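Local coordinates for beta-fructofuranosidase, insoluble isoenzyme CWINV1 (Arabidopsis thaliana, PDB 2OXB), which hydrolyses sucrose and 1-kestose at the terminal beta-fructofuranosyl residue, releasing fructose, as a secreted cell-wall invertase, at residues Q102-P110 and W121-P132; F204-E215 and T279-R288. The protein carries 1 engineered substitution. One frame throughout, in Å; residues are numbered along the deposited sequence.

Interaction 1 of 2, residues Q102-P110 and W121-P132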
loop_
_atom_site.group_PDB
_atom_site.type_symbol
_atom_site.label_atom_id
_atom_site.label_comp_id
_atom_site.label_asym_id
_atom_site.label_seq_id
_atom_site.Cartn_x
_atom_site.Cartn_y
_atom_site.Cartn_z
ATOM N N GLN A 102 16.026 23.550 -2.408
ATOM C CA GLN A 102 15.596 23.165 -3.752
ATOM C C GLN A 102 15.870 21.679 -3.980
ATOM O O GLN A 102 17.006 21.214 -3.882
ATOM C CB GLN A 102 16.292 24.021 -4.823
ATOM C CG GLN A 102 17.549 23.418 -5.434
ATOM C CD GLN A 102 18.281 24.382 -6.364
ATOM O OE1 GLN A 102 17.661 25.110 -7.140
ATOM N NE2 GLN A 102 19.605 24.369 -6.301
ATOM N N GLN A 103 14.809 20.941 -4.273
ATOM C CA GLN A 103 14.892 19.502 -4.481
ATOM C C GLN A 103 15.856 18.974 -5.522
ATOM O O GLN A 103 15.551 18.936 -6.722
ATOM C CB GLN A 103 13.508 18.953 -4.770
ATOM C CG GLN A 103 12.638 18.973 -3.562
ATOM C CD GLN A 103 11.204 19.052 -3.935
ATOM O OE1 GLN A 103 10.781 18.432 -4.913
ATOM N NE2 GLN A 103 10.425 19.804 -3.161
ATOM N N VAL A 104 17.013 18.535 -5.036
ATOM C CA VAL A 104 18.046 17.970 -5.888
ATOM C C VAL A 104 18.081 16.456 -5.701
ATOM O O VAL A 104 17.584 15.930 -4.709
ATOM C CB VAL A 104 19.437 18.550 -5.545
ATOM C CG1 VAL A 104 19.502 20.005 -5.941
ATOM C CG2 VAL A 104 19.707 18.405 -4.059
ATOM N N GLN A 105 18.667 15.770 -6.673
ATOM C CA GLN A 105 18.787 14.323 -6.644
ATOM C C GLN A 105 20.215 13.918 -6.406
ATOM O O GLN A 105 21.114 14.346 -7.127
ATOM C CB GLN A 105 18.316 13.722 -7.960
ATOM C CG GLN A 105 16.896 14.066 -8.252
ATOM C CD GLN A 105 15.989 13.696 -7.100
ATOM O OE1 GLN A 105 14.919 14.277 -6.936
ATOM N NE2 GLN A 105 16.407 12.715 -6.297
ATOM N N ASN A 106 20.397 13.064 -5.401
ATOM C CA ASN A 106 21.702 12.576 -4.999
ATOM C C ASN A 106 21.768 11.071 -5.015
ATOM O O ASN A 106 20.740 10.406 -4.898
ATOM C CB ASN A 106 21.998 13.070 -3.594
ATOM C CG ASN A 106 21.814 14.552 -3.478
ATOM O OD1 ASN A 106 22.463 15.315 -4.191
ATOM N ND2 ASN A 106 20.919 14.978 -2.596
ATOM N N ILE A 107 22.984 10.543 -5.138
ATOM C CA ILE A 107 23.212 9.101 -5.151
ATOM C C ILE A 107 24.061 8.702 -3.937
ATOM O O ILE A 107 24.863 9.498 -3.443
ATOM C CB ILE A 107 23.927 8.663 -6.462
ATOM C CG1 ILE A 107 23.932 7.137 -6.583
ATOM C CG2 ILE A 107 25.351 9.173 -6.484
ATOM C CD1 ILE A 107 24.544 6.611 -7.889
ATOM N N ALA A 108 23.873 7.470 -3.459
ATOM C CA ALA A 108 24.607 6.944 -2.301
ATOM C C ALA A 108 24.916 5.435 -2.392
ATOM O O ALA A 108 24.010 4.617 -2.534
ATOM C CB ALA A 108 23.817 7.228 -1.021
ATOM N N GLU A 109 26.196 5.078 -2.297
ATOM C CA GLU A 109 26.627 3.678 -2.342
ATOM C C GLU A 109 27.044 3.241 -0.934
ATOM O O GLU A 109 27.306 4.086 -0.073
ATOM C CB GLU A 109 27.813 3.518 -3.294
ATOM C CG GLU A 109 29.045 4.318 -2.877
ATOM C CD GLU A 109 30.177 4.209 -3.876
ATOM O OE1 GLU A 109 30.537 3.072 -4.243
ATOM O OE2 GLU A 109 30.707 5.260 -4.291
ATOM N N PRO A 110 27.100 1.918 -0.678
ATOM C CA PRO A 110 27.485 1.365 0.630
ATOM C C PRO A 110 29.001 1.397 0.895
ATOM O O PRO A 110 29.793 1.495 -0.040
ATOM C CB PRO A 110 26.939 -0.057 0.564
ATOM C CG PRO A 110 27.114 -0.396 -0.876
ATOM C CD PRO A 110 26.594 0.845 -1.555
ATOM N N TRP A 121 26.384 4.084 4.727
ATOM C CA TRP A 121 26.282 4.496 3.333
ATOM C C TRP A 121 27.174 5.666 2.962
ATOM O O TRP A 121 27.213 6.691 3.647
ATOM C CB TRP A 121 24.833 4.817 2.953
ATOM C CG TRP A 121 23.991 3.589 2.816
ATOM C CD1 TRP A 121 23.532 2.793 3.826
ATOM C CD2 TRP A 121 23.542 2.984 1.591
ATOM N NE1 TRP A 121 22.824 1.728 3.310
ATOM C CE2 TRP A 121 22.813 1.819 1.943
ATOM C CE3 TRP A 121 23.685 3.310 0.234
ATOM C CZ2 TRP A 121 22.227 0.980 0.983
ATOM C CZ3 TRP A 121 23.103 2.473 -0.721
ATOM C CH2 TRP A 121 22.382 1.321 -0.339
ATOM N N LYS A 122 27.898 5.479 1.862
ATOM C CA LYS A 122 28.814 6.474 1.332
ATOM C C LYS A 122 28.039 7.306 0.321
ATOM O O LYS A 122 27.328 6.768 -0.522
ATOM C CB LYS A 122 29.997 5.769 0.661
ATOM C CG LYS A 122 31.244 6.621 0.459
ATOM C CD LYS A 122 32.431 5.747 0.045
ATOM C CE LYS A 122 33.654 6.575 -0.348
ATOM N NZ LYS A 122 34.097 7.534 0.707
ATOM N N LYS A 123 28.175 8.622 0.420
ATOM C CA LYS A 123 27.482 9.549 -0.461
ATOM C C LYS A 123 28.460 10.331 -1.341
ATOM O O LYS A 123 29.212 11.158 -0.846
ATOM C CB LYS A 123 26.634 10.496 0.393
ATOM C CG LYS A 123 25.751 9.730 1.383
ATOM C CD LYS A 123 24.613 10.559 1.948
ATOM C CE LYS A 123 25.043 11.411 3.116
ATOM N NZ LYS A 123 23.903 12.218 3.617
ATOM N N SER A 124 28.439 10.062 -2.647
ATOM C CA SER A 124 29.326 10.721 -3.613
ATOM C C SER A 124 29.400 12.230 -3.450
ATOM O O SER A 124 28.452 12.858 -2.986
ATOM C CB SER A 124 28.884 10.405 -5.042
ATOM O OG SER A 124 29.502 11.278 -5.967
ATOM N N PRO A 125 30.540 12.828 -3.835
ATOM C CA PRO A 125 30.796 14.274 -3.758
ATOM C C PRO A 125 30.286 14.965 -5.021
ATOM O O PRO A 125 30.091 16.182 -5.062
ATOM C CB PRO A 125 32.312 14.344 -3.656
ATOM C CG PRO A 125 32.720 13.259 -4.603
ATOM C CD PRO A 125 31.757 12.115 -4.266
ATOM N N LEU A 126 30.079 14.167 -6.057
ATOM C CA LEU A 126 29.588 14.686 -7.306
ATOM C C LEU A 126 28.114 15.023 -7.172
ATOM O O LEU A 126 27.535 15.607 -8.078
ATOM C CB LEU A 126 29.792 13.656 -8.417
ATOM C CG LEU A 126 31.214 13.126 -8.625
ATOM C CD1 LEU A 126 31.213 12.197 -9.836
ATOM C CD2 LEU A 126 32.198 14.277 -8.837
ATOM N N ASN A 127 27.499 14.656 -6.049
ATOM C CA ASN A 127 26.077 14.947 -5.851
ATOM C C ASN A 127 25.818 16.453 -5.757
ATOM O O ASN A 127 26.657 17.210 -5.250
ATOM C CB ASN A 127 25.541 14.261 -4.593
ATOM C CG ASN A 127 25.564 12.751 -4.696
ATOM O OD1 ASN A 127 25.385 12.202 -5.772
ATOM N ND2 ASN A 127 25.771 12.076 -3.573
ATOM N N PRO A 128 24.648 16.913 -6.247
ATOM C CA PRO A 128 23.558 16.158 -6.885
ATOM C C PRO A 128 23.806 15.805 -8.349
ATOM O O PRO A 128 24.439 16.572 -9.070
ATOM C CB PRO A 128 22.374 17.106 -6.745
ATOM C CG PRO A 128 23.029 18.433 -6.987
ATOM C CD PRO A 128 24.254 18.327 -6.089
ATOM N N LEU A 129 23.288 14.655 -8.777
ATOM C CA LEU A 129 23.423 14.186 -10.161
ATOM C C LEU A 129 22.379 14.858 -11.053
ATOM O O LEU A 129 22.567 15.018 -12.267
ATOM C CB LEU A 129 23.248 12.659 -10.237
ATOM C CG LEU A 129 24.446 11.735 -9.967
ATOM C CD1 LEU A 129 25.321 12.314 -8.881
ATOM C CD2 LEU A 129 23.959 10.347 -9.583
ATOM N N MET A 130 21.271 15.249 -10.440
ATOM C CA MET A 130 20.199 15.899 -11.171
ATOM C C MET A 130 19.629 17.032 -10.342
ATOM O O MET A 130 19.349 16.870 -9.161
ATOM C CB MET A 130 19.115 14.877 -11.503
ATOM C CG MET A 130 19.610 13.770 -12.409
ATOM S SD MET A 130 18.552 12.328 -12.357
ATOM C CE MET A 130 19.643 11.131 -11.577
ATOM N N ALA A 131 19.462 18.187 -10.960
ATOM C CA ALA A 131 18.931 19.313 -10.232
ATOM C C ALA A 131 18.177 20.271 -11.135
ATOM O O ALA A 131 18.501 20.424 -12.312
ATOM C CB ALA A 131 20.063 20.043 -9.537
ATOM N N PRO A 132 17.142 20.919 -10.593
ATOM C CA PRO A 132 16.365 21.868 -11.384
ATOM C C PRO A 132 17.203 23.126 -11.572
ATOM O O PRO A 132 17.762 23.642 -10.608
ATOM C CB PRO A 132 15.126 22.090 -10.523
ATOM C CG PRO A 132 15.662 21.966 -9.137
ATOM C CD PRO A 132 16.581 20.770 -9.241
#
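An antiparallel beta hairpin joins Q102-P110 to W121-P132, and where its second arm leaves the sheet the side chain of N127 stands in for a neighbouring strand, gripping both backbone polar atoms of I107. N127 OD1 accepts from I107 N at 3.0 Å, a straight bond (168°) whose donor sits above the plane of the amide carbonyl. N127 ND2 reaches I107 O at 2.7 Å, in the plane of that carbonyl and on a lone pair. With an alanine here, the N-H and C=O of I107 would probably lose both mates and the loop would be less firmly tied to the strand. The hairpin supplies the third and fourth strands of a four-stranded blade in the five-bladed beta-propeller of family 32, 121-123 lying at an edge, with E109 and K122 forming a hydrogen-bonded pair. Further along, L129 and M130 both face Q105 in a classic beta bulge: Q105 N donates to M130 O at 2.8 Å, and L129 N to Q105 O at 2.7 Å. Apolar groups flank it. V104 CB lies 3.5 Å from P128 CB, on a proline preceded by a cis peptide bond, and I107 CB is equally near L129 CD2. P110 CA lies over one face of the W121 indole, near its rim; the ring also meets F33. At the other end, Q103 turns away to rest against the substrate-binding R144, its OE1 accepting from F143 N.

Interaction 2 of 2, residues F204-E215 and T279-R288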
loop_
_atom_site.group_PDB
_atom_site.type_symbol
_atom_site.label_atom_id
_atom_site.label_comp_id
_atom_site.label_asym_id
_atom_site.label_seq_id
_atom_site.Cartn_x
_atom_site.Cartn_y
_atom_site.Cartn_z
ATOM N N PHE A 204 7.473 -0.392 -13.119
ATOM C CA PHE A 204 7.881 -1.807 -13.141
ATOM C C PHE A 204 7.002 -2.690 -14.052
ATOM O O PHE A 204 5.804 -2.448 -14.206
ATOM C CB PHE A 204 7.834 -2.379 -11.707
ATOM C CG PHE A 204 6.449 -2.437 -11.129
ATOM C CD1 PHE A 204 5.585 -3.486 -11.450
ATOM C CD2 PHE A 204 5.977 -1.402 -10.321
ATOM C CE1 PHE A 204 4.277 -3.494 -10.977
ATOM C CE2 PHE A 204 4.666 -1.407 -9.840
ATOM C CZ PHE A 204 3.813 -2.449 -10.168
ATOM N N PRO A 205 7.596 -3.742 -14.650
ATOM C CA PRO A 205 6.889 -4.668 -15.537
ATOM C C PRO A 205 6.235 -5.840 -14.783
ATOM O O PRO A 205 6.620 -6.163 -13.656
ATOM C CB PRO A 205 8.002 -5.154 -16.453
ATOM C CG PRO A 205 9.114 -5.328 -15.485
ATOM C CD PRO A 205 9.036 -4.053 -14.637
ATOM N N VAL A 206 5.244 -6.459 -15.417
ATOM C CA VAL A 206 4.563 -7.623 -14.852
ATOM C C VAL A 206 4.225 -8.582 -16.003
ATOM O O VAL A 206 3.715 -8.176 -17.047
ATOM C CB VAL A 206 3.261 -7.237 -14.075
ATOM C CG1 VAL A 206 3.613 -6.469 -12.811
ATOM C CG2 VAL A 206 2.348 -6.401 -14.944
ATOM N N THR A 207 4.545 -9.853 -15.821
ATOM C CA THR A 207 4.263 -10.848 -16.837
ATOM C C THR A 207 2.734 -10.952 -16.858
ATOM O O THR A 207 2.105 -10.749 -15.823
ATOM C CB THR A 207 4.947 -12.186 -16.442
ATOM O OG1 THR A 207 4.962 -13.078 -17.561
ATOM C CG2 THR A 207 4.224 -12.832 -15.283
ATOM N N ARG A 208 2.133 -11.230 -18.018
ATOM C CA ARG A 208 0.667 -11.330 -18.111
ATOM C C ARG A 208 0.093 -12.500 -17.322
ATOM O O ARG A 208 -0.705 -12.321 -16.399
ATOM C CB ARG A 208 0.186 -11.468 -19.566
ATOM C CG ARG A 208 0.255 -10.213 -20.429
ATOM C CD ARG A 208 -0.916 -10.175 -21.425
ATOM N NE ARG A 208 -2.170 -9.842 -20.741
ATOM C CZ ARG A 208 -3.382 -9.947 -21.279
ATOM N NH1 ARG A 208 -3.526 -10.381 -22.528
ATOM N NH2 ARG A 208 -4.451 -9.621 -20.560
ATOM N N PHE A 209 0.491 -13.705 -17.703
ATOM C CA PHE A 209 0.016 -14.903 -17.037
ATOM C C PHE A 209 1.143 -15.565 -16.256
ATOM O O PHE A 209 1.828 -16.454 -16.762
ATOM C CB PHE A 209 -0.555 -15.871 -18.071
ATOM C CG PHE A 209 -1.576 -15.239 -18.987
ATOM C CD1 PHE A 209 -1.348 -15.167 -20.364
ATOM C CD2 PHE A 209 -2.758 -14.696 -18.472
ATOM C CE1 PHE A 209 -2.272 -14.566 -21.209
ATOM C CE2 PHE A 209 -3.687 -14.094 -19.312
ATOM C CZ PHE A 209 -3.444 -14.028 -20.686
ATOM N N GLY A 210 1.318 -15.102 -15.018
ATOM C CA GLY A 210 2.337 -15.618 -14.120
ATOM C C GLY A 210 2.147 -15.002 -12.743
ATOM O O GLY A 210 1.837 -13.817 -12.642
ATOM N N SER A 211 2.329 -15.783 -11.682
ATOM C CA SER A 211 2.145 -15.256 -10.327
ATOM C C SER A 211 3.378 -14.533 -9.802
ATOM O O SER A 211 3.271 -13.478 -9.170
ATOM C CB SER A 211 1.773 -16.384 -9.361
ATOM O OG SER A 211 1.521 -15.869 -8.063
ATOM N N ASN A 212 4.543 -15.116 -10.063
ATOM C CA ASN A 212 5.805 -14.548 -9.623
ATOM C C ASN A 212 6.151 -13.305 -10.428
ATOM O O ASN A 212 6.018 -13.281 -11.651
ATOM C CB ASN A 212 6.906 -15.605 -9.732
ATOM C CG ASN A 212 6.673 -16.791 -8.781
ATOM O OD1 ASN A 212 7.550 -17.645 -8.590
ATOM N ND2 ASN A 212 5.483 -16.840 -8.177
ATOM N N GLY A 213 6.581 -12.264 -9.723
ATOM C CA GLY A 213 6.924 -11.012 -10.369
ATOM C C GLY A 213 8.065 -11.082 -11.366
ATOM O O GLY A 213 8.766 -12.089 -11.453
ATOM N N VAL A 214 8.251 -9.991 -12.113
ATOM C CA VAL A 214 9.299 -9.881 -13.132
ATOM C C VAL A 214 10.394 -8.902 -12.707
ATOM O O VAL A 214 10.160 -8.043 -11.862
ATOM C CB VAL A 214 8.710 -9.392 -14.467
ATOM C CG1 VAL A 214 9.764 -9.480 -15.558
ATOM C CG2 VAL A 214 7.469 -10.210 -14.825
ATOM N N GLU A 215 11.585 -9.021 -13.289
ATOM C CA GLU A 215 12.681 -8.124 -12.923
ATOM C C GLU A 215 12.357 -6.682 -13.335
ATOM O O GLU A 215 11.321 -6.432 -13.941
ATOM C CB GLU A 215 13.993 -8.602 -13.563
ATOM C CG GLU A 215 15.250 -7.967 -12.956
ATOM C CD GLU A 215 16.548 -8.533 -13.521
ATOM O OE1 GLU A 215 17.628 -7.924 -13.300
ATOM O OE2 GLU A 215 16.488 -9.594 -14.184
ATOM N N THR A 279 7.342 -0.542 -4.576
ATOM C CA THR A 279 7.642 -1.953 -4.741
ATOM C C THR A 279 9.137 -2.234 -4.828
ATOM O O THR A 279 9.964 -1.328 -4.727
ATOM C CB THR A 279 6.934 -2.493 -6.002
ATOM O OG1 THR A 279 7.388 -1.769 -7.154
ATOM C CG2 THR A 279 5.440 -2.312 -5.874
ATOM N N PHE A 280 9.467 -3.510 -4.990
ATOM C CA PHE A 280 10.854 -3.937 -5.091
ATOM C C PHE A 280 10.875 -5.414 -5.461
ATOM O O PHE A 280 10.036 -6.185 -5.001
ATOM C CB PHE A 280 11.581 -3.704 -3.757
ATOM C CG PHE A 280 11.717 -4.931 -2.908
ATOM C CD1 PHE A 280 12.694 -5.886 -3.197
ATOM C CD2 PHE A 280 10.860 -5.149 -1.838
ATOM C CE1 PHE A 280 12.816 -7.033 -2.434
ATOM C CE2 PHE A 280 10.975 -6.295 -1.066
ATOM C CZ PHE A 280 11.953 -7.240 -1.366
ATOM N N PHE A 281 11.839 -5.805 -6.282
ATOM C CA PHE A 281 11.944 -7.190 -6.722
ATOM C C PHE A 281 12.712 -8.101 -5.773
ATOM O O PHE A 281 13.888 -7.844 -5.468
ATOM C CB PHE A 281 12.602 -7.241 -8.102
ATOM C CG PHE A 281 12.727 -8.622 -8.667
ATOM C CD1 PHE A 281 11.593 -9.399 -8.891
ATOM C CD2 PHE A 281 13.972 -9.126 -9.037
ATOM C CE1 PHE A 281 11.695 -10.651 -9.483
ATOM C CE2 PHE A 281 14.083 -10.377 -9.631
ATOM C CZ PHE A 281 12.942 -11.140 -9.856
ATOM N N ASP A 282 12.049 -9.164 -5.320
ATOM C CA ASP A 282 12.668 -10.154 -4.424
ATOM C C ASP A 282 13.384 -11.169 -5.304
ATOM O O ASP A 282 12.751 -11.914 -6.041
ATOM C CB ASP A 282 11.593 -10.877 -3.583
ATOM C CG ASP A 282 12.180 -11.860 -2.556
ATOM O OD1 ASP A 282 12.897 -12.810 -2.934
ATOM O OD2 ASP A 282 11.916 -11.682 -1.352
ATOM N N SER A 283 14.705 -11.191 -5.230
ATOM C CA SER A 283 15.498 -12.117 -6.026
ATOM C C SER A 283 15.264 -13.566 -5.579
ATOM O O SER A 283 15.022 -14.455 -6.399
ATOM C CB SER A 283 16.985 -11.755 -5.900
ATOM O OG SER A 283 17.240 -10.470 -6.428
ATOM N N ALA A 284 15.307 -13.771 -4.265
ATOM C CA ALA A 284 15.138 -15.073 -3.632
ATOM C C ALA A 284 13.841 -15.847 -3.899
ATOM O O ALA A 284 13.874 -17.055 -4.160
ATOM C CB ALA A 284 15.335 -14.929 -2.118
ATOM N N LYS A 285 12.697 -15.186 -3.820
ATOM C CA LYS A 285 11.451 -15.908 -4.020
ATOM C C LYS A 285 10.862 -15.676 -5.401
ATOM O O LYS A 285 9.873 -16.302 -5.791
ATOM C CB LYS A 285 10.464 -15.505 -2.930
ATOM C CG LYS A 285 11.099 -15.502 -1.536
ATOM C CD LYS A 285 11.243 -16.891 -0.954
ATOM C CE LYS A 285 9.893 -17.469 -0.596
ATOM N NZ LYS A 285 9.200 -16.650 0.433
ATOM N N ASN A 286 11.497 -14.783 -6.149
ATOM C CA ASN A 286 11.046 -14.440 -7.494
ATOM C C ASN A 286 9.700 -13.713 -7.428
ATOM O O ASN A 286 8.854 -13.860 -8.317
ATOM C CB ASN A 286 10.903 -15.703 -8.343
ATOM C CG ASN A 286 10.844 -15.406 -9.828
ATOM O OD1 ASN A 286 11.842 -14.994 -10.429
ATOM N ND2 ASN A 286 9.671 -15.607 -10.432
ATOM N N ARG A 287 9.499 -12.926 -6.375
ATOM C CA ARG A 287 8.250 -12.197 -6.236
ATOM C C ARG A 287 8.457 -10.701 -6.076
ATOM O O ARG A 287 9.575 -10.236 -5.857
ATOM C CB ARG A 287 7.444 -12.738 -5.055
ATOM C CG ARG A 287 8.085 -12.564 -3.710
ATOM C CD ARG A 287 7.358 -13.410 -2.698
ATOM N NE ARG A 287 7.492 -12.904 -1.335
ATOM C CZ ARG A 287 8.649 -12.708 -0.710
ATOM N NH1 ARG A 287 9.791 -12.970 -1.323
ATOM N NH2 ARG A 287 8.669 -12.260 0.542
ATOM N N ARG A 288 7.370 -9.951 -6.214
ATOM C CA ARG A 288 7.412 -8.506 -6.071
ATOM C C ARG A 288 6.668 -8.098 -4.801
ATOM O O ARG A 288 5.458 -8.306 -4.676
ATOM C CB ARG A 288 6.792 -7.842 -7.306
ATOM C CG ARG A 288 6.832 -6.305 -7.275
ATOM C CD ARG A 288 6.421 -5.669 -8.615
ATOM N NE ARG A 288 7.522 -5.633 -9.575
ATOM C CZ ARG A 288 8.562 -4.805 -9.497
ATOM N NH1 ARG A 288 8.655 -3.932 -8.504
ATOM N NH2 ARG A 288 9.521 -4.854 -10.410
#
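R288 and F204 carry this contact, and the arginine can be followed outward from its base. R288 CB packs 4.4 Å from G213 CA. The bend at chi3 (-82°) then lays the remainder across the phenylalanine. R288 CD sits over one face of the F204 ring, offset toward the rim, in a CH-pi contact 4.0 Å from the centroid. R288 NE follows at 3.4 Å from F204 CD1. R288 CZ comes to 3.4 Å from F204 CB, which lies over the guanidinium face; the two planes are 21° apart, the guanidinium displaced to the CB side of the ring. R288 NH1 lies 3.7 Å from F204 CG. R288 NH2 passes obliquely 3.6 Å from V214 O. E215 O lies near the guanidinium plane, at its edge. T279 OG1 also approaches the F204 ring, and bonds to D202. Beside the arginine, F281 offers a ring face to E215 CA, which stands almost on the ring normal, 4.1 Å from the centroid. Strand 201-207 lies in one antiparallel sheet, strands 278-282 and 287-291 in the next, and I318 of the latter adds to the packing on F204 and R288: face-to-face side-chain packing of adjacent blades, as in a beta-propeller.

In the fold
Both interactions lie in the N-terminal family 32 region, the five-bladed propeller, but they illustrate two levels of its construction. Interaction 1 lies within a single blade, tying its last two strands together at the periphery, whereas interaction 2 bridges two blades, the sheet containing 201-207 and the one containing 278-282 and 287-291. Their centres are 28 Å apart and their nearest atoms about 12 Å, without touching. Along the chain they come in series, interaction 1 closing before interaction 2 opens, with strands from 157-165 to 198-199 between them. Interaction 1 approaches the substrate site through Q103; interaction 2 is structural packing away from the annotated sites.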